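Local coordinates for peptidyl tryptophan dihydroxylase (Pseudomonas putida, PDB 7CTQ), which probably uses FAD to dihydroxylate a peptidyl tryptophan, a step essential for biogenesis of the tryptophylquinone cofactor of quinohemoprotein amine dehydrogenase, at residues Arg363-Asp368 / Ala374-Thr379; Val358-Arg363 / Pro396-Leu401. All coordinates share one frame; numbering follows the deposited sequence. Where two conformers were deposited one is given.

Interaction 1 of 2, residues Arg363-Asp368 / Ala374-Thr379; sequences RPVLRD and AEVVVT
R363 and A374 form an antiparallel hydrogen-bonded pair between strands 359-367 and 370-378, well away from the centre of the chain. R363 N donates a hydrogen bond to A374 O at 3.0 Å, and A374 N donates one to R363 O at 3.1 Å; both bonds are nearly straight. On the face that carries R363 and A374, the arginine runs across V376 and V378 at about a right angle to each. Its CG lies beside the backbone N (chi1 -61°) and packs 3.6 Å from V376 CG2, and a bend at chi2 then takes the chain on toward V378. The two strands make a beta hairpin that twists strongly, the axes of the short segments crossing at 99°, 6.4 Å apart at their closest. V378 CG2 sits over the centre of the R363 guanidinium, 3.6 Å above its plane, while E361 and the P383 carbonyl bind the nitrogens. A leucine in place of R363 would probably leave V378 without its flat cover and E361 without that charged mate. Nearer the turn, V365 CG1 meets V376 CG1 at 3.6 Å, V365 CG2 touches A374 CB, and W387 packs against V365, A374 and V376.

Interaction 2 of 2, residues Val358-Arg363 / Pro396-Leu401; sequences VRVERR and PAVREL
V360 reaches out from strand 359-367 and lodges its two methyls against helix 395-402, one on V398 and the other on R399. Its CG2 meets V398 CG1 at 3.8 Å, the two side chains lying alongside and pointing opposite ways. V398 holds that methyl anti to its backbone N (chi1 171°), and the same CG1 also touches V358 CG1 at 4.2 Å, so a single methyl of the helix serves two valines of the other segment. R399 crosses V360 at about a right angle. Its chain, extended from CG to NE, brings NE to 4.1 Å from V360 CG1, and the aliphatic CG lies near V360 CG2.

E375 on strand 370-378 probably helps to hold the arginine there: its OE2 forms a salt bridge with R399 NE, and its side chain also packs against V360. The V398 side has its own neighbours: W355 packs on V398, V377 touches both V358 and V398, and Q402 NE2 bonds to V358 O. The opposite face of the strand is charged. There E361 lies between R359 and R363 in a salt-bridge network. R363 grips one oxygen side-on: its NE and NH2 each lie 3.0 Å from E361 OE2, which is in the guanidinium plane of R363 but is approached from above its own carboxylate plane. R359 NE takes the other oxygen, E361 OE1, at 3.0 Å on its anti side. With a cation on each oxygen, the carboxylate is likely to stay ionised and its rotation is restrained. Between the two segments the touching is mostly aliphatic, V360 CG1 beside R399 NE being the exception, and polar ties of helix to hairpin come from R399 to E375 and from Q402 NE2 to V358 O.

Interactions 1 and 2 lie on the same side of the chain's centre, 11 Å apart between their own centres, and share R363 on strand 359-367. Along the chain, that strand comes first, its hairpin partner 370-378 follows, and helix 395-402 arrives last, so the local hairpin pairing of interaction 1 falls within the longer span of interaction 2. The two meet directly: V376 N and V378 N probably bond to E361 O and R359 O, continuing the pairing of the strands, and V377 packs on V358. Together they tie hairpin and helix together in the C-terminal part of the chain, set apart from the FAD site, whose pocket residues lie earlier in the chain.

Interaction 1 of 2, residues Arg363-Asp368 / Ala374-Thr379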
ATOM      1  N   ARG A 363     -24.117   3.015   8.127  1.00 31.55           N
ATOM      2  CA  ARG A 363     -22.863   2.492   7.608  1.00 32.02           C
ATOM      3  C   ARG A 363     -21.891   2.341   8.762  1.00 31.17           C
ATOM      4  O   ARG A 363     -22.092   2.937   9.825  1.00 32.60           O
ATOM      5  CB  ARG A 363     -22.259   3.419   6.538  1.00 34.32           C
ATOM      6  CG  ARG A 363     -23.137   3.619   5.304  1.00 31.78           C
ATOM      7  CD  ARG A 363     -23.209   2.358   4.451  1.00 39.26           C
ATOM      8  NE  ARG A 363     -23.788   2.632   3.129  1.00 41.81           N
ATOM      9  CZ  ARG A 363     -23.057   2.974   2.069  1.00 39.46           C
ATOM     10  NH1 ARG A 363     -21.737   3.085   2.194  1.00 32.99           N
ATOM     11  NH2 ARG A 363     -23.632   3.200   0.892  1.00 37.65           N
ATOM     12  N   PRO A 364     -20.823   1.551   8.583  1.00 30.35           N
ATOM     13  CA  PRO A 364     -19.788   1.443   9.624  1.00 33.62           C
ATOM     14  C   PRO A 364     -19.046   2.755   9.855  1.00 42.23           C
ATOM     15  O   PRO A 364     -18.703   3.471   8.911  1.00 34.15           O
ATOM     16  CB  PRO A 364     -18.830   0.378   9.065  1.00 31.22           C
ATOM     17  CG  PRO A 364     -19.634  -0.386   8.062  1.00 36.69           C
ATOM     18  CD  PRO A 364     -20.614   0.594   7.487  1.00 33.38           C
ATOM     19  N   VAL A 365     -18.755   3.037  11.133  1.00 31.08           N
ATOM     20  CA  VAL A 365     -18.002   4.213  11.572  1.00 31.72           C
ATOM     21  C   VAL A 365     -17.022   3.787  12.660  1.00 35.85           C
ATOM     22  O   VAL A 365     -17.168   2.727  13.267  1.00 36.88           O
ATOM     23  CB  VAL A 365     -18.921   5.331  12.110  1.00 37.94           C
ATOM     24  CG1 VAL A 365     -19.925   5.759  11.062  1.00 34.04           C
ATOM     25  CG2 VAL A 365     -19.657   4.858  13.358  1.00 42.03           C
ATOM     26  N   LEU A 366     -16.022   4.634  12.913  1.00 41.27           N
ATOM     27  CA  LEU A 366     -15.063   4.444  14.004  1.00 41.26           C
ATOM     28  C   LEU A 366     -15.417   5.344  15.177  1.00 38.78           C
ATOM     29  O   LEU A 366     -15.506   6.559  15.013  1.00 30.54           O
ATOM     30  CB  LEU A 366     -13.638   4.763  13.556  1.00 37.22           C
ATOM     31  CG  LEU A 366     -12.762   3.628  13.046  1.00 53.36           C
ATOM     32  CD1 LEU A 366     -13.575   2.730  12.133  1.00 51.72           C
ATOM     33  CD2 LEU A 366     -11.510   4.144  12.335  1.00 43.07           C
ATOM     34  N   ARG A 367     -15.617   4.750  16.356  0.51 36.21           N
ATOM     35  CA  ARG A 367     -15.845   5.516  17.582  0.51 33.94           C
ATOM     36  C   ARG A 367     -15.143   4.815  18.735  0.51 36.15           C
ATOM     37  O   ARG A 367     -15.367   3.621  18.962  0.51 32.45           O
ATOM     38  CB  ARG A 367     -17.340   5.676  17.894  0.51 37.66           C
ATOM     39  CG  ARG A 367     -17.615   6.474  19.184  0.51 39.62           C
ATOM     40  CD  ARG A 367     -19.114   6.744  19.416  0.51 43.66           C
ATOM     41  NE  ARG A 367     -19.355   7.702  20.503  0.51 39.24           N
ATOM     42  CZ  ARG A 367     -20.563   8.038  20.958  0.51 43.34           C
ATOM     43  NH1 ARG A 367     -21.650   7.498  20.423  0.51 43.84           N
ATOM     44  NH2 ARG A 367     -20.691   8.916  21.948  0.51 38.33           N
ATOM     45  N   ASP A 368     -14.284   5.557  19.443  1.00 32.28           N
ATOM     46  CA  ASP A 368     -13.638   5.080  20.676  1.00 35.21           C
ATOM     47  C   ASP A 368     -12.902   3.758  20.465  1.00 34.29           C
ATOM     48  O   ASP A 368     -12.917   2.856  21.316  1.00 27.52           O
ATOM     49  CB  ASP A 368     -14.660   4.982  21.821  1.00 38.25           C
ATOM     50  CG  ASP A 368     -15.210   6.355  22.242  1.00 41.65           C
ATOM     51  OD1 ASP A 368     -14.431   7.335  22.208  1.00 49.72           O
ATOM     52  OD2 ASP A 368     -16.414   6.465  22.591  1.00 43.96           O
ATOM     53  N   ALA A 374     -23.596   3.950  12.299  1.00 36.64           N
ATOM     54  CA  ALA A 374     -24.322   5.195  12.499  1.00 32.01           C
ATOM     55  C   ALA A 374     -24.895   5.632  11.170  1.00 36.93           C
ATOM     56  O   ALA A 374     -24.436   5.206  10.108  1.00 30.30           O
ATOM     57  CB  ALA A 374     -23.427   6.300  13.087  1.00 34.77           C
ATOM     58  N   GLU A 375     -25.933   6.459  11.242  1.00 33.32           N
ATOM     59  CA  GLU A 375     -26.436   7.127  10.051  1.00 36.15           C
ATOM     60  C   GLU A 375     -25.371   8.100   9.564  1.00 34.67           C
ATOM     61  O   GLU A 375     -24.929   8.974  10.314  1.00 38.53           O
ATOM     62  CB  GLU A 375     -27.746   7.854  10.347  1.00 36.47           C
ATOM     63  CG  GLU A 375     -28.939   6.912  10.501  1.00 42.04           C
ATOM     64  CD  GLU A 375     -30.264   7.572  10.136  1.00 52.22           C
ATOM     65  OE1 GLU A 375     -31.273   6.847  10.025  1.00 62.38           O
ATOM     66  OE2 GLU A 375     -30.299   8.816   9.966  1.00 47.88           O
ATOM     67  N   VAL A 376     -24.917   7.915   8.330  1.00 35.67           N
ATOM     68  CA  VAL A 376     -23.931   8.796   7.723  1.00 33.36           C
ATOM     69  C   VAL A 376     -24.531   9.292   6.423  1.00 28.91           C
ATOM     70  O   VAL A 376     -25.584   8.826   5.987  1.00 33.08           O
ATOM     71  CB  VAL A 376     -22.579   8.091   7.473  1.00 28.26           C
ATOM     72  CG1 VAL A 376     -22.035   7.505   8.784  1.00 31.50           C
ATOM     73  CG2 VAL A 376     -22.755   6.992   6.440  1.00 29.97           C
ATOM     74  N   VAL A 377     -23.858  10.250   5.802  1.00 28.82           N
ATOM     75  CA  VAL A 377     -24.319  10.814   4.536  1.00 26.44           C
ATOM     76  C   VAL A 377     -23.410  10.296   3.426  1.00 29.70           C
ATOM     77  O   VAL A 377     -22.204  10.553   3.442  1.00 31.25           O
ATOM     78  CB  VAL A 377     -24.340  12.343   4.577  1.00 28.71           C
ATOM     79  CG1 VAL A 377     -24.806  12.878   3.219  1.00 26.97           C
ATOM     80  CG2 VAL A 377     -25.256  12.815   5.717  1.00 31.32           C
ATOM     81  N   VAL A 378     -23.988   9.529   2.487  1.00 26.31           N
ATOM     82  CA  VAL A 378     -23.249   8.929   1.383  1.00 28.23           C
ATOM     83  C   VAL A 378     -23.338   9.871   0.191  1.00 30.47           C
ATOM     84  O   VAL A 378     -24.433  10.305  -0.185  1.00 31.97           O
ATOM     85  CB  VAL A 378     -23.808   7.541   1.029  1.00 30.07           C
ATOM     86  CG1 VAL A 378     -23.161   6.979  -0.259  1.00 34.35           C
ATOM     87  CG2 VAL A 378     -23.604   6.571   2.208  1.00 32.59           C
ATOM     88  N   THR A 379     -22.186  10.206  -0.381  1.00 32.71           N
ATOM     89  CA  THR A 379     -22.096  11.148  -1.486  1.00 31.18           C
ATOM     90  C   THR A 379     -21.252  10.555  -2.609  1.00 38.99           C
ATOM     91  O   THR A 379     -20.564   9.540  -2.440  1.00 31.56           O
ATOM     92  CB  THR A 379     -21.469  12.479  -1.044  1.00 35.42           C
ATOM     93  OG1 THR A 379     -20.056  12.301  -0.885  1.00 35.59           O
ATOM     94  CG2 THR A 379     -22.086  12.999   0.258  1.00 32.99           C
TER

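Interaction 2 of 2, residues Val358-Arg363 / Pro396-Leu401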
ATOM      1  N   VAL A 358     -27.320  12.070  -3.219  1.00 35.82           N
ATOM      2  CA  VAL A 358     -26.841  11.922  -1.846  1.00 35.77           C
ATOM      3  C   VAL A 358     -27.834  11.095  -1.039  1.00 39.57           C
ATOM      4  O   VAL A 358     -29.055  11.280  -1.143  1.00 32.47           O
ATOM      5  CB  VAL A 358     -26.633  13.310  -1.213  1.00 35.08           C
ATOM      6  CG1 VAL A 358     -26.508  13.197   0.273  1.00 37.96           C
ATOM      7  CG2 VAL A 358     -25.414  14.020  -1.827  1.00 28.98           C
ATOM      8  N   ARG A 359     -27.323  10.174  -0.222  1.00 33.72           N
ATOM      9  CA  ARG A 359     -28.194   9.276   0.524  1.00 34.42           C
ATOM     10  C   ARG A 359     -27.783   9.229   1.988  1.00 39.34           C
ATOM     11  O   ARG A 359     -26.589   9.187   2.307  1.00 32.74           O
ATOM     12  CB  ARG A 359     -28.169   7.854  -0.076  1.00 43.76           C
ATOM     13  CG  ARG A 359     -28.840   7.741  -1.447  1.00 49.27           C
ATOM     14  CD  ARG A 359     -28.918   6.291  -1.931  1.00 50.70           C
ATOM     15  NE  ARG A 359     -29.624   5.420  -0.991  1.00 53.81           N
ATOM     16  CZ  ARG A 359     -30.897   5.046  -1.098  1.00 57.65           C
ATOM     17  NH1 ARG A 359     -31.643   5.460  -2.110  1.00 51.92           N
ATOM     18  NH2 ARG A 359     -31.426   4.251  -0.178  1.00 54.16           N
ATOM     19  N   VAL A 360     -28.780   9.223   2.871  1.00 34.16           N
ATOM     20  CA  VAL A 360     -28.565   8.922   4.283  1.00 33.71           C
ATOM     21  C   VAL A 360     -28.700   7.414   4.455  1.00 38.35           C
ATOM     22  O   VAL A 360     -29.740   6.830   4.121  1.00 38.11           O
ATOM     23  CB  VAL A 360     -29.563   9.664   5.180  1.00 36.44           C
ATOM     24  CG1 VAL A 360     -29.433   9.160   6.588  1.00 38.38           C
ATOM     25  CG2 VAL A 360     -29.335  11.182   5.122  1.00 34.37           C
ATOM     26  N   GLU A 361     -27.649   6.779   4.955  1.00 33.05           N
ATOM     27  CA  GLU A 361     -27.627   5.339   5.147  1.00 36.19           C
ATOM     28  C   GLU A 361     -26.878   5.022   6.431  1.00 38.23           C
ATOM     29  O   GLU A 361     -25.999   5.773   6.859  1.00 32.20           O
ATOM     30  CB  GLU A 361     -26.958   4.605   3.957  1.00 37.07           C
ATOM     31  CG  GLU A 361     -27.775   4.611   2.671  1.00 36.15           C
ATOM     32  CD  GLU A 361     -27.157   3.758   1.569  1.00 53.50           C
ATOM     33  OE1 GLU A 361     -27.374   4.078   0.384  1.00 50.82           O
ATOM     34  OE2 GLU A 361     -26.456   2.771   1.877  1.00 53.70           O
ATOM     35  N   ARG A 362     -27.242   3.893   7.037  1.00 36.34           N
ATOM     36  CA  ARG A 362     -26.527   3.364   8.191  1.00 35.56           C
ATOM     37  C   ARG A 362     -25.298   2.594   7.701  1.00 31.36           C
ATOM     38  O   ARG A 362     -25.425   1.638   6.933  1.00 39.55           O
ATOM     39  CB  ARG A 362     -27.461   2.466   9.008  1.00 38.06           C
ATOM     40  CG  ARG A 362     -27.133   2.368  10.482  1.00 52.87           C
ATOM     41  CD  ARG A 362     -28.197   1.549  11.217  1.00 48.65           C
ATOM     42  NE  ARG A 362     -29.523   1.884  10.723  1.00 58.20           N
ATOM     43  CZ  ARG A 362     -30.360   1.035  10.132  1.00 48.39           C
ATOM     44  NH1 ARG A 362     -30.025  -0.235   9.952  1.00 52.80           N
ATOM     45  NH2 ARG A 362     -31.542   1.473   9.718  1.00 52.65           N
ATOM     46  N   ARG A 363     -24.117   3.015   8.127  1.00 31.55           N
ATOM     47  CA  ARG A 363     -22.863   2.492   7.608  1.00 32.02           C
ATOM     48  C   ARG A 363     -21.891   2.341   8.762  1.00 31.17           C
ATOM     49  O   ARG A 363     -22.092   2.937   9.825  1.00 32.60           O
ATOM     50  CB  ARG A 363     -22.259   3.419   6.538  1.00 34.32           C
ATOM     51  CG  ARG A 363     -23.137   3.619   5.304  1.00 31.78           C
ATOM     52  CD  ARG A 363     -23.209   2.358   4.451  1.00 39.26           C
ATOM     53  NE  ARG A 363     -23.788   2.632   3.129  1.00 41.81           N
ATOM     54  CZ  ARG A 363     -23.057   2.974   2.069  1.00 39.46           C
ATOM     55  NH1 ARG A 363     -21.737   3.085   2.194  1.00 32.99           N
ATOM     56  NH2 ARG A 363     -23.632   3.200   0.892  1.00 37.65           N
ATOM     57  N   PRO A 396     -28.737  14.033  10.388  1.00 38.89           N
ATOM     58  CA  PRO A 396     -29.980  14.748  10.757  1.00 39.36           C
ATOM     59  C   PRO A 396     -30.237  15.966   9.884  1.00 42.41           C
ATOM     60  O   PRO A 396     -31.362  16.165   9.400  1.00 42.75           O
ATOM     61  CB  PRO A 396     -29.740  15.127  12.223  1.00 38.58           C
ATOM     62  CG  PRO A 396     -28.735  14.144  12.716  1.00 47.50           C
ATOM     63  CD  PRO A 396     -27.824  13.908  11.542  1.00 42.41           C
ATOM     64  N   ALA A 397     -29.208  16.789   9.669  1.00 39.28           N
ATOM     65  CA  ALA A 397     -29.353  17.944   8.792  1.00 42.39           C
ATOM     66  C   ALA A 397     -29.792  17.526   7.392  1.00 35.29           C
ATOM     67  O   ALA A 397     -30.714  18.113   6.824  1.00 37.54           O
ATOM     68  CB  ALA A 397     -28.039  18.723   8.741  1.00 35.12           C
ATOM     69  N   VAL A 398     -29.147  16.501   6.820  1.00 37.60           N
ATOM     70  CA  VAL A 398     -29.456  16.120   5.441  1.00 34.69           C
ATOM     71  C   VAL A 398     -30.849  15.503   5.352  1.00 33.67           C
ATOM     72  O   VAL A 398     -31.575  15.716   4.375  1.00 32.82           O
ATOM     73  CB  VAL A 398     -28.373  15.173   4.885  1.00 33.71           C
ATOM     74  CG1 VAL A 398     -28.799  14.611   3.542  1.00 31.13           C
ATOM     75  CG2 VAL A 398     -27.034  15.901   4.772  1.00 35.43           C
ATOM     76  N   ARG A 399     -31.240  14.719   6.361  1.00 38.97           N
ATOM     77  CA  ARG A 399     -32.622  14.260   6.437  1.00 40.06           C
ATOM     78  C   ARG A 399     -33.578  15.446   6.390  1.00 41.72           C
ATOM     79  O   ARG A 399     -34.516  15.471   5.581  1.00 43.60           O
ATOM     80  CB  ARG A 399     -32.837  13.435   7.716  1.00 36.90           C
ATOM     81  CG  ARG A 399     -32.556  11.946   7.570  1.00 43.39           C
ATOM     82  CD  ARG A 399     -32.847  11.238   8.890  1.00 53.72           C
ATOM     83  NE  ARG A 399     -32.824   9.782   8.784  1.00 46.35           N
ATOM     84  CZ  ARG A 399     -33.816   9.044   8.289  1.00 60.94           C
ATOM     85  NH1 ARG A 399     -34.924   9.622   7.823  1.00 48.13           N
ATOM     86  NH2 ARG A 399     -33.697   7.721   8.250  1.00 60.62           N
ATOM     87  N   GLU A 400     -33.344  16.454   7.242  1.00 34.94           N
ATOM     88  CA  GLU A 400     -34.244  17.612   7.251  1.00 38.94           C
ATOM     89  C   GLU A 400     -34.198  18.352   5.918  1.00 37.27           C
ATOM     90  O   GLU A 400     -35.244  18.721   5.370  1.00 40.14           O
ATOM     91  CB  GLU A 400     -33.895  18.551   8.407  1.00 35.95           C
ATOM     92  CG  GLU A 400     -34.256  17.999   9.782  1.00 48.45           C
ATOM     93  CD  GLU A 400     -34.164  19.045  10.888  1.00 62.68           C
ATOM     94  OE1 GLU A 400     -33.471  20.070  10.696  1.00 59.64           O
ATOM     95  OE2 GLU A 400     -34.795  18.842  11.950  1.00 76.68           O
ATOM     96  N   LEU A 401     -32.997  18.549   5.359  1.00 33.63           N
ATOM     97  CA  LEU A 401     -32.890  19.215   4.056  1.00 31.79           C
ATOM     98  C   LEU A 401     -33.646  18.449   2.982  1.00 40.62           C
ATOM     99  O   LEU A 401     -34.353  19.048   2.162  1.00 44.12           O
ATOM    100  CB  LEU A 401     -31.425  19.373   3.638  1.00 34.40           C
ATOM    101  CG  LEU A 401     -30.555  20.378   4.398  1.00 38.42           C
ATOM    102  CD1 LEU A 401     -29.075  20.165   4.079  1.00 36.68           C
ATOM    103  CD2 LEU A 401     -30.981  21.811   4.088  1.00 45.58           C
TER